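Local coordinates for protein ubiquitin conjugating enzyme (Plasmodium yoelii, PDB 2PWQ) that probably carries activated ubiquitin as a thioester and passes it on toward target proteins, as other ubiquitin-conjugating (E2) enzymes do, at residues A[73-78]-A[90-95]; A[80-85]-A[114-119]; A[23-28]-A[50-55]; A[98-103]-A[131-136]. One frame throughout, in Å; residues are numbered along the deposited sequence.

Contact 1. Residues A[73-78]-A[90-95]; sequences TLAITI and KFVTKI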
# COMPACT_ATOMS: atom_id res chain seq x y z
N THR A 73 4.99 2.26 -5.33
CA THR A 73 4.08 3.37 -5.45
C THR A 73 2.67 2.85 -5.41
O THR A 73 2.40 1.82 -6.04
CB THR A 73 4.29 4.06 -6.81
OG1 THR A 73 5.63 4.54 -6.83
CG2 THR A 73 3.35 5.19 -6.97
N LEU A 74 1.80 3.54 -4.67
CA LEU A 74 0.37 3.21 -4.58
C LEU A 74 -0.48 4.45 -4.91
O LEU A 74 0.00 5.57 -4.83
CB LEU A 74 -0.00 2.65 -3.16
CG LEU A 74 0.75 1.43 -2.59
CD1 LEU A 74 2.04 1.84 -1.81
CD2 LEU A 74 -0.15 0.57 -1.71
N ALA A 75 -1.74 4.23 -5.26
CA ALA A 75 -2.70 5.29 -5.54
C ALA A 75 -3.69 5.29 -4.41
O ALA A 75 -4.29 4.27 -4.15
CB ALA A 75 -3.45 5.02 -6.91
N ILE A 76 -3.86 6.43 -3.76
CA ILE A 76 -4.73 6.56 -2.58
C ILE A 76 -5.90 7.53 -2.87
O ILE A 76 -5.71 8.74 -2.98
CB ILE A 76 -3.91 7.06 -1.37
CG1 ILE A 76 -2.68 6.16 -1.16
CG2 ILE A 76 -4.81 7.17 -0.09
CD1 ILE A 76 -1.63 6.75 -0.26
N THR A 77 -7.12 7.02 -3.04
CA THR A 77 -8.22 7.95 -3.23
C THR A 77 -9.03 8.09 -1.94
O THR A 77 -9.58 7.09 -1.40
CB THR A 77 -9.11 7.64 -4.46
OG1 THR A 77 -10.16 6.77 -4.10
CG2 THR A 77 -8.34 6.99 -5.59
N ILE A 78 -9.05 9.31 -1.41
CA ILE A 78 -9.62 9.59 -0.08
C ILE A 78 -11.03 10.09 -0.26
O ILE A 78 -11.24 11.02 -1.05
CB ILE A 78 -8.77 10.62 0.65
CG1 ILE A 78 -7.34 10.12 0.76
CG2 ILE A 78 -9.37 10.98 2.03
CD1 ILE A 78 -6.34 11.17 0.94
N LYS A 90 -4.66 1.06 -4.01
CA LYS A 90 -4.22 0.02 -4.94
C LYS A 90 -2.76 0.28 -5.28
O LYS A 90 -2.29 1.42 -5.22
CB LYS A 90 -5.07 0.04 -6.21
CG LYS A 90 -4.63 1.07 -7.25
CD LYS A 90 -5.13 0.67 -8.66
CE LYS A 90 -4.60 1.64 -9.72
NZ LYS A 90 -5.12 3.03 -9.54
N PHE A 91 -2.03 -0.75 -5.63
CA PHE A 91 -0.64 -0.52 -5.94
C PHE A 91 -0.60 0.05 -7.35
O PHE A 91 -1.51 -0.20 -8.12
CB PHE A 91 0.14 -1.85 -5.93
CG PHE A 91 0.62 -2.25 -4.60
CD1 PHE A 91 -0.24 -2.84 -3.67
CD2 PHE A 91 1.95 -2.05 -4.26
CE1 PHE A 91 0.24 -3.20 -2.42
CE2 PHE A 91 2.45 -2.41 -3.02
CZ PHE A 91 1.60 -3.00 -2.09
N VAL A 92 0.42 0.85 -7.64
CA VAL A 92 0.67 1.32 -9.00
C VAL A 92 1.79 0.46 -9.49
O VAL A 92 1.70 -0.13 -10.61
CB VAL A 92 1.05 2.83 -9.05
CG1 VAL A 92 1.69 3.25 -10.47
CG2 VAL A 92 -0.19 3.67 -8.76
N THR A 93 2.84 0.36 -8.67
CA THR A 93 4.00 -0.45 -9.00
C THR A 93 3.53 -1.90 -9.13
O THR A 93 2.73 -2.40 -8.32
CB THR A 93 5.07 -0.32 -7.92
OG1 THR A 93 5.40 1.06 -7.78
CG2 THR A 93 6.33 -1.05 -8.28
N LYS A 94 3.97 -2.56 -10.19
CA LYS A 94 3.63 -3.94 -10.42
C LYS A 94 4.41 -4.80 -9.44
O LYS A 94 5.60 -4.54 -9.18
CB LYS A 94 4.02 -4.29 -11.88
CG LYS A 94 3.41 -5.59 -12.33
CD LYS A 94 4.13 -6.16 -13.50
CE LYS A 94 3.34 -5.99 -14.74
NZ LYS A 94 1.84 -6.15 -14.72
N ILE A 95 3.78 -5.86 -8.94
CA ILE A 95 4.28 -6.63 -7.80
C ILE A 95 3.70 -8.06 -7.85
O ILE A 95 2.53 -8.26 -8.25
CB ILE A 95 4.00 -5.85 -6.43
CG1 ILE A 95 4.55 -6.60 -5.19
CG2 ILE A 95 2.48 -5.52 -6.25
CD1 ILE A 95 4.36 -5.89 -3.82
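The carbonyl oxygen of Thr73 is gripped by two successive amides of the 90-95 segment. Val92 N donates to Thr73 O at 2.7 Å and Thr93 N donates to the same oxygen at 3.0 Å. Both donors come from one face of the carbonyl plane, tilted by 26° and 23°. Two residues thus stand opposite one, as in a classic beta bulge, and the strand turns out of its regular course here. The side chain of Thr93 closes the bulge from the other end: its OG1 accepts from Thr73 N at 2.8 Å in a nearly straight bond, so both polar backbone atoms of Thr73 are held. With Thr93 OG1 lying beside its own backbone N (chi1 -57°), the hydroxyl is directed at the amide of Thr73. Regular antiparallel pairing follows, Ala75 N bonding to Lys90 O at 2.9 Å and Lys90 N to Ala75 O at 3.2 Å. On the face that carries Ala75 and Lys90, the methyl of Ala75 meets both Val92 CG2, 4.0 Å from Ala75 CB, and the end of the Lys90 chain, which is bent at its last torsion. The side chains of Leu74 and Phe91 run alongside each other, Leu74 CD2 lying over the centre of the Phe91 ring, 3.8 Å from the centroid, a CH-pi contact. Ile95 CG2 covers the opposite face of that ring nearer its rim. Phe91 and Ile76 face helix 122-134, touching Ile129 and Leu126, while the far edge of strand 71-77 pairs with strand 54-60 through Leu74 with Gly57 and Ile76 with Trp55.

Contact 2. Residues A[80-85]-A[114-119]; sequences NDYPYN and NEWSPA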
# COMPACT_ATOMS: atom_id res chain seq x y z
N ASN A 80 -14.76 11.94 0.31
CA ASN A 80 -15.10 13.32 0.71
C ASN A 80 -15.58 13.49 2.15
O ASN A 80 -15.56 14.61 2.68
CB ASN A 80 -16.00 14.05 -0.30
CG ASN A 80 -17.31 13.29 -0.64
OD1 ASN A 80 -17.69 12.31 0.01
ND2 ASN A 80 -18.00 13.76 -1.69
N ASP A 81 -15.97 12.39 2.78
CA ASP A 81 -16.32 12.35 4.20
C ASP A 81 -15.23 11.85 5.15
O ASP A 81 -15.46 11.71 6.36
CB ASP A 81 -17.62 11.55 4.42
CG ASP A 81 -17.69 10.28 3.58
OD1 ASP A 81 -16.69 9.87 2.96
OD2 ASP A 81 -18.79 9.69 3.55
N TYR A 82 -14.05 11.57 4.62
CA TYR A 82 -12.94 11.20 5.48
C TYR A 82 -12.87 12.13 6.71
O TYR A 82 -13.04 13.34 6.55
CB TYR A 82 -11.66 11.27 4.68
CG TYR A 82 -10.47 10.65 5.34
CD1 TYR A 82 -10.24 9.27 5.25
CD2 TYR A 82 -9.57 11.43 6.07
CE1 TYR A 82 -9.11 8.71 5.87
CE2 TYR A 82 -8.48 10.88 6.68
CZ TYR A 82 -8.25 9.52 6.59
OH TYR A 82 -7.14 9.02 7.19
N PRO A 83 -12.59 11.60 7.93
CA PRO A 83 -12.14 10.26 8.30
C PRO A 83 -13.25 9.27 8.65
O PRO A 83 -12.96 8.30 9.34
CB PRO A 83 -11.25 10.51 9.53
CG PRO A 83 -11.62 11.89 10.03
CD PRO A 83 -12.70 12.45 9.13
N TYR A 84 -14.46 9.50 8.17
CA TYR A 84 -15.64 8.69 8.53
C TYR A 84 -15.80 7.52 7.58
O TYR A 84 -16.63 6.64 7.82
CB TYR A 84 -16.93 9.54 8.57
CG TYR A 84 -16.95 10.69 9.58
CD1 TYR A 84 -18.16 11.27 10.00
CD2 TYR A 84 -15.75 11.20 10.12
CE1 TYR A 84 -18.17 12.33 10.94
CE2 TYR A 84 -15.75 12.24 11.03
CZ TYR A 84 -16.94 12.81 11.44
OH TYR A 84 -16.87 13.85 12.35
N ASN A 85 -15.03 7.52 6.49
CA ASN A 85 -14.90 6.37 5.60
C ASN A 85 -13.43 6.10 5.25
O ASN A 85 -12.60 7.04 5.31
CB ASN A 85 -15.76 6.52 4.34
CG ASN A 85 -17.08 5.75 4.44
OD1 ASN A 85 -17.51 5.11 3.48
ND2 ASN A 85 -17.71 5.80 5.60
N ASN A 114 -14.26 -2.61 7.31
CA ASN A 114 -15.10 -2.75 8.50
C ASN A 114 -14.42 -2.42 9.83
O ASN A 114 -15.10 -2.27 10.85
CB ASN A 114 -15.87 -4.08 8.54
CG ASN A 114 -15.04 -5.27 8.10
OD1 ASN A 114 -15.49 -6.08 7.28
ND2 ASN A 114 -13.83 -5.40 8.65
N GLU A 115 -13.10 -2.28 9.83
CA GLU A 115 -12.42 -1.76 11.01
C GLU A 115 -12.34 -0.23 11.04
O GLU A 115 -11.98 0.34 12.08
CB GLU A 115 -11.02 -2.38 11.18
CG GLU A 115 -11.00 -3.84 11.66
CD GLU A 115 -12.02 -4.12 12.78
OE1 GLU A 115 -13.04 -4.81 12.50
OE2 GLU A 115 -11.82 -3.64 13.94
N TRP A 116 -12.67 0.45 9.93
CA TRP A 116 -12.37 1.88 9.82
C TRP A 116 -13.06 2.76 10.85
O TRP A 116 -14.24 2.60 11.12
CB TRP A 116 -12.57 2.45 8.39
CG TRP A 116 -11.90 3.78 8.31
CD1 TRP A 116 -12.48 4.99 8.53
CD2 TRP A 116 -10.50 4.03 8.09
NE1 TRP A 116 -11.53 5.98 8.44
CE2 TRP A 116 -10.31 5.43 8.17
CE3 TRP A 116 -9.40 3.21 7.82
CZ2 TRP A 116 -9.07 6.03 8.00
CZ3 TRP A 116 -8.15 3.81 7.64
CH2 TRP A 116 -8.00 5.21 7.73
N SER A 117 -12.28 3.67 11.43
CA SER A 117 -12.80 4.74 12.26
C SER A 117 -11.84 5.92 12.17
O SER A 117 -10.63 5.74 11.88
CB SER A 117 -12.92 4.29 13.72
OG SER A 117 -11.71 4.51 14.45
N PRO A 118 -12.35 7.14 12.42
CA PRO A 118 -11.58 8.37 12.61
C PRO A 118 -10.28 8.22 13.37
O PRO A 118 -9.42 9.09 13.28
CB PRO A 118 -12.56 9.26 13.37
CG PRO A 118 -13.89 8.90 12.76
CD PRO A 118 -13.81 7.40 12.50
N ALA A 119 -10.11 7.13 14.12
CA ALA A 119 -8.86 6.92 14.85
C ALA A 119 -7.74 6.42 13.92
O ALA A 119 -6.54 6.67 14.15
CB ALA A 119 -9.09 5.94 16.02
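Trp116 lays one face of its indole over the backbone carbonyl carbon of Asn85 and turns its nitrogen edge toward Pro83. In that direction Trp116 NE1 donates to Pro83 O at 2.9 Å. The oxygen lies in the indole plane, whereas the donor stands well out of the carbonyl plane, and the bond is bent, 144° at the hydrogen. A chi1 of -165° carries the ring away from the Trp116 backbone N and across to the 80-85 loop. Its benzo side then meets Tyr82 rim to rim, Trp116 CZ2 lying 3.4 Å from Tyr82 CE1 with the planes at 43°. The hydroxyl of Tyr82 is held by Glu31 of the N-terminal helix. From the other side of that carbonyl plane Pro118 packs against Pro83 O, Pro118 CA making a C-H...O contact at 3.5 Å, and Pro118 CG reaches Tyr84 CD2 at 4.0 Å. The peptide bond before Pro83 is cis, which folds the loop sharply at the point gripped by the indole. A Tyr-Pro loop set beside a Trp-Ser-Pro-Ala loop is characteristic of the E2 fold; in relatives these two loops form the surface bound by E3 ligases, and they probably do so here.

Contact 3. Residues A[23-28]-A[50-55]; sequences KELLRL and SNFFEW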
# COMPACT_ATOMS: atom_id res chain seq x y z
N LYS A 23 -13.27 20.74 7.90
CA LYS A 23 -12.78 19.74 8.86
C LYS A 23 -11.99 18.62 8.18
O LYS A 23 -10.97 18.16 8.71
CB LYS A 23 -13.96 19.16 9.70
CG LYS A 23 -15.07 18.48 8.87
CD LYS A 23 -16.31 18.03 9.69
CE LYS A 23 -17.31 17.29 8.78
NZ LYS A 23 -18.55 16.82 9.48
N GLU A 24 -12.47 18.18 7.01
CA GLU A 24 -11.80 17.18 6.18
C GLU A 24 -10.45 17.70 5.68
O GLU A 24 -9.43 16.99 5.75
CB GLU A 24 -12.68 16.82 4.99
CG GLU A 24 -13.98 16.08 5.29
CD GLU A 24 -15.16 16.99 5.67
OE1 GLU A 24 -14.95 18.18 5.97
OE2 GLU A 24 -16.32 16.49 5.65
N LEU A 25 -10.43 18.94 5.18
CA LEU A 25 -9.20 19.53 4.69
C LEU A 25 -8.15 19.67 5.79
O LEU A 25 -6.98 19.38 5.58
CB LEU A 25 -9.49 20.88 4.03
CG LEU A 25 -8.60 21.25 2.85
CD1 LEU A 25 -8.89 20.37 1.64
CD2 LEU A 25 -8.79 22.71 2.50
N LEU A 26 -8.58 20.12 6.98
CA LEU A 26 -7.66 20.27 8.11
C LEU A 26 -7.07 18.91 8.50
O LEU A 26 -5.86 18.79 8.74
CB LEU A 26 -8.36 20.93 9.31
CG LEU A 26 -8.80 22.41 9.23
CD1 LEU A 26 -9.54 22.83 10.52
CD2 LEU A 26 -7.63 23.40 8.89
N ARG A 27 -7.92 17.89 8.49
CA ARG A 27 -7.54 16.50 8.82
C ARG A 27 -6.50 15.96 7.86
O ARG A 27 -5.46 15.45 8.29
CB ARG A 27 -8.78 15.58 8.79
CG ARG A 27 -8.53 14.04 8.99
CD ARG A 27 -7.92 13.68 10.38
NE ARG A 27 -7.46 12.29 10.43
CZ ARG A 27 -7.99 11.33 11.19
NH1 ARG A 27 -9.00 11.58 12.02
NH2 ARG A 27 -7.48 10.11 11.11
N LEU A 28 -6.78 16.07 6.56
CA LEU A 28 -5.79 15.70 5.54
C LEU A 28 -4.48 16.45 5.68
O LEU A 28 -3.40 15.88 5.47
CB LEU A 28 -6.36 15.90 4.17
CG LEU A 28 -7.47 14.87 3.98
CD1 LEU A 28 -8.12 15.06 2.62
CD2 LEU A 28 -6.94 13.42 4.16
N SER A 50 -3.40 18.07 -8.05
CA SER A 50 -4.11 19.25 -7.58
C SER A 50 -5.34 18.94 -6.71
O SER A 50 -6.03 19.87 -6.28
CB SER A 50 -4.53 20.15 -8.76
OG SER A 50 -3.39 20.67 -9.44
N ASN A 51 -5.58 17.65 -6.49
CA ASN A 51 -6.69 17.16 -5.67
C ASN A 51 -6.18 16.62 -4.32
O ASN A 51 -5.46 15.63 -4.27
CB ASN A 51 -7.48 16.09 -6.41
CG ASN A 51 -8.71 15.62 -5.64
OD1 ASN A 51 -8.95 16.03 -4.49
ND2 ASN A 51 -9.52 14.79 -6.27
N PHE A 52 -6.57 17.29 -3.24
CA PHE A 52 -6.16 16.95 -1.88
C PHE A 52 -6.71 15.56 -1.46
O PHE A 52 -6.28 14.98 -0.46
CB PHE A 52 -6.66 18.03 -0.93
CG PHE A 52 -5.58 18.65 -0.10
CD1 PHE A 52 -5.24 18.10 1.14
CD2 PHE A 52 -4.92 19.78 -0.54
CE1 PHE A 52 -4.24 18.65 1.91
CE2 PHE A 52 -3.92 20.36 0.24
CZ PHE A 52 -3.58 19.79 1.47
N PHE A 53 -7.65 15.04 -2.25
CA PHE A 53 -8.30 13.75 -1.98
C PHE A 53 -7.69 12.63 -2.81
O PHE A 53 -8.21 11.53 -2.88
CB PHE A 53 -9.82 13.87 -2.18
CG PHE A 53 -10.48 14.66 -1.08
CD1 PHE A 53 -11.05 14.01 0.01
CD2 PHE A 53 -10.49 16.05 -1.11
CE1 PHE A 53 -11.63 14.73 1.04
CE2 PHE A 53 -11.06 16.78 -0.08
CZ PHE A 53 -11.64 16.12 1.00
N GLU A 54 -6.56 12.91 -3.43
CA GLU A 54 -5.90 11.90 -4.25
C GLU A 54 -4.43 11.97 -3.96
O GLU A 54 -3.77 12.98 -4.28
CB GLU A 54 -6.21 12.10 -5.74
CG GLU A 54 -5.54 11.07 -6.66
CD GLU A 54 -6.12 9.67 -6.54
OE1 GLU A 54 -7.35 9.54 -6.27
OE2 GLU A 54 -5.34 8.68 -6.70
N TRP A 55 -3.90 10.93 -3.32
CA TRP A 55 -2.48 10.90 -3.03
C TRP A 55 -1.80 9.75 -3.74
O TRP A 55 -2.41 8.81 -4.21
CB TRP A 55 -2.16 10.77 -1.54
CG TRP A 55 -2.81 11.73 -0.59
CD1 TRP A 55 -3.52 12.87 -0.89
CD2 TRP A 55 -2.79 11.64 0.86
NE1 TRP A 55 -3.96 13.47 0.27
CE2 TRP A 55 -3.51 12.75 1.36
CE3 TRP A 55 -2.21 10.75 1.76
CZ2 TRP A 55 -3.70 12.98 2.74
CZ3 TRP A 55 -2.39 10.98 3.14
CH2 TRP A 55 -3.13 12.08 3.61
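The N-terminal helix of the E2 fold, here 23-37 and part of a predicted coiled coil, packs through its first turns on the beta turn that leads into strand 54-60. Leu28 does most of the touching: its CG lies beside the backbone N (chi1 -67°) and chi2 is extended, which spreads the two methyls to different rings. Its CD1 lies over one face of Phe53, 4.0 Å from the ring centroid and displaced toward the rim, in a CH-pi contact. The second methyl, Leu28 CD2, is pressed against the benzo side of Trp55, 3.6 Å from Trp55 CZ2. Closer to the helix backbone, Leu28 CB abuts the edge of Phe52 at CD1, 3.9 Å away. One turn earlier, Leu25 CD1 reaches Phe52 CG at 4.1 Å, and Glu24 CB lies at the edge of the Phe53 ring. An Asx turn, Phe53 N to Asn51 OD1 at 2.8 Å, shapes the loop, and the indole is itself held by Trp55 NE1 donating to Phe52 O at 2.9 Å. No hydrogen bond crosses between the segments. This apolar seam between the N-terminal helix and the start of the antiparallel sheet, with the turn before it, is characteristic of the ubiquitin-conjugating fold.

Contact 4. Residues A[98-103]-A[131-136]; sequences PNISSQ and ALLSDP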
# COMPACT_ATOMS: atom_id res chain seq x y z
N PRO A 98 0.71 -12.91 -3.33
CA PRO A 98 -0.60 -13.60 -3.36
C PRO A 98 -1.77 -12.70 -2.99
O PRO A 98 -2.91 -12.98 -3.35
CB PRO A 98 -0.43 -14.73 -2.33
CG PRO A 98 0.76 -14.31 -1.48
CD PRO A 98 1.65 -13.58 -2.43
N ASN A 99 -1.49 -11.64 -2.23
CA ASN A 99 -2.56 -10.76 -1.81
C ASN A 99 -2.78 -9.49 -2.63
O ASN A 99 -3.51 -8.58 -2.18
CB ASN A 99 -2.35 -10.42 -0.33
CG ASN A 99 -2.39 -11.65 0.54
OD1 ASN A 99 -3.37 -12.40 0.52
ND2 ASN A 99 -1.33 -11.88 1.28
N ILE A 100 -2.21 -9.45 -3.85
CA ILE A 100 -2.25 -8.26 -4.71
C ILE A 100 -2.35 -8.74 -6.18
O ILE A 100 -1.58 -9.61 -6.59
CB ILE A 100 -0.97 -7.39 -4.56
CG1 ILE A 100 -0.63 -7.11 -3.08
CG2 ILE A 100 -1.12 -6.04 -5.30
CD1 ILE A 100 0.81 -6.65 -2.90
N SER A 101 -3.30 -8.20 -6.93
CA SER A 101 -3.42 -8.53 -8.35
C SER A 101 -2.11 -8.17 -9.08
O SER A 101 -1.62 -7.02 -9.03
CB SER A 101 -4.65 -7.85 -8.97
OG SER A 101 -4.73 -8.08 -10.37
N SER A 102 -1.51 -9.21 -9.67
CA SER A 102 -0.27 -9.08 -10.45
C SER A 102 -0.50 -8.23 -11.71
O SER A 102 0.46 -7.87 -12.35
CB SER A 102 0.26 -10.45 -10.87
OG SER A 102 -0.59 -11.06 -11.86
N GLN A 103 -1.75 -7.93 -12.03
CA GLN A 103 -2.09 -7.18 -13.24
C GLN A 103 -2.69 -5.81 -13.00
O GLN A 103 -2.46 -4.92 -13.80
CB GLN A 103 -2.99 -8.03 -14.13
CG GLN A 103 -2.26 -9.32 -14.49
CD GLN A 103 -3.20 -10.43 -14.91
OE1 GLN A 103 -3.90 -10.33 -15.94
NE2 GLN A 103 -3.22 -11.52 -14.11
N ALA A 131 3.21 -4.53 6.12
CA ALA A 131 3.21 -5.77 6.92
C ALA A 131 2.83 -6.97 6.06
O ALA A 131 3.50 -8.00 6.13
CB ALA A 131 2.28 -5.65 8.19
N LEU A 132 1.77 -6.84 5.26
CA LEU A 132 1.43 -7.87 4.26
C LEU A 132 2.59 -8.31 3.36
O LEU A 132 2.74 -9.49 3.08
CB LEU A 132 0.30 -7.41 3.39
CG LEU A 132 -1.06 -7.92 3.72
CD1 LEU A 132 -2.01 -7.54 2.62
CD2 LEU A 132 -1.02 -9.46 3.91
N LEU A 133 3.41 -7.36 2.92
CA LEU A 133 4.60 -7.67 2.11
C LEU A 133 5.52 -8.62 2.88
O LEU A 133 6.06 -9.61 2.34
CB LEU A 133 5.35 -6.38 1.76
CG LEU A 133 5.02 -5.71 0.40
CD1 LEU A 133 3.58 -6.01 -0.13
CD2 LEU A 133 5.29 -4.24 0.47
N SER A 134 5.70 -8.29 4.16
CA SER A 134 6.48 -9.12 5.08
C SER A 134 5.87 -10.45 5.40
O SER A 134 6.60 -11.37 5.78
CB SER A 134 6.64 -8.41 6.42
OG SER A 134 7.70 -7.51 6.34
N ASP A 135 4.56 -10.57 5.28
CA ASP A 135 3.91 -11.72 5.80
C ASP A 135 2.68 -12.03 4.95
O ASP A 135 1.54 -11.73 5.34
CB ASP A 135 3.57 -11.41 7.28
CG ASP A 135 3.13 -12.62 8.06
OD1 ASP A 135 3.39 -13.76 7.61
OD2 ASP A 135 2.56 -12.42 9.17
N PRO A 136 2.89 -12.64 3.75
CA PRO A 136 1.77 -12.87 2.83
C PRO A 136 0.74 -13.85 3.41
O PRO A 136 1.10 -14.77 4.13
CB PRO A 136 2.44 -13.45 1.54
CG PRO A 136 3.92 -13.18 1.68
CD PRO A 136 4.16 -13.16 3.21
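With CG1 of Ile100 turned anti to its carbonyl carbon (chi1 -49°) and the rest of the chain extended, the terminal CD1 is carried to Leu133, where it meets Leu133 CD1 at 4.0 Å. Leu133 leaves its helix pointing away from the loop, but its unusual torsions (chi1 -94°, chi2 26°) bring one methyl back, and the two side chains cross at about a right angle. Asn99 is met by Leu132 in a similar crossing, Asn99 CB lying 4.1 Å from Leu132 CD1. Beside it Pro98 CG touches Pro136 CB at 3.6 Å, the two proline rings meeting at a slant. Pro98 and Asn99 follow His97 in the His-Pro-Asn motif of E2 enzymes. The side chain of Asn99 is about 7 Å from that of Cys108, the predicted thioester-forming residue, and in relatives the motif asparagine assists ubiquitin transfer. No hydrogen bond joins the two segments directly; instead His97 links them, taking the amide hydrogen of Asn99 on its ND1 and donating from NE2 to Leu132 O near the end of helix 122-134. The loop is thereby tied to the last turn of that helix, just before the chain turns at Asp135 and Pro136. On the side of Pro98, Val146 and Tyr150 of helix 144-152 and Phe157 of helix 154-168 continue the packing, Tyr150 touching Pro136 as well, while Ile100 touches Phe91 at the end of strand 88-91.

Contact 4 is the most buried and contact 2 lies at the surface; contacts 1 and 3 are intermediate. Contacts 1 and 3 share the sheet, Phe53 pairing through its backbone with Ile78, yet contact 1 is held chiefly by backbone bonds and contact 3 wholly by apolar and aromatic packing. Contact 1 also meets contact 4, where Ile95 touches Ile100 and Leu133. Contact 2 depends on one bent indole bond, a Tyr-Trp ring contact and proline packing; it joins contact 3 through Arg27, which donates to Pro118 O. Of contacts 1 and 4, both near the predicted active-site cysteine, contact 4 comes nearer (about 7 against 11 Å between side chains); contact 3 lies across the chain's centre from contact 4.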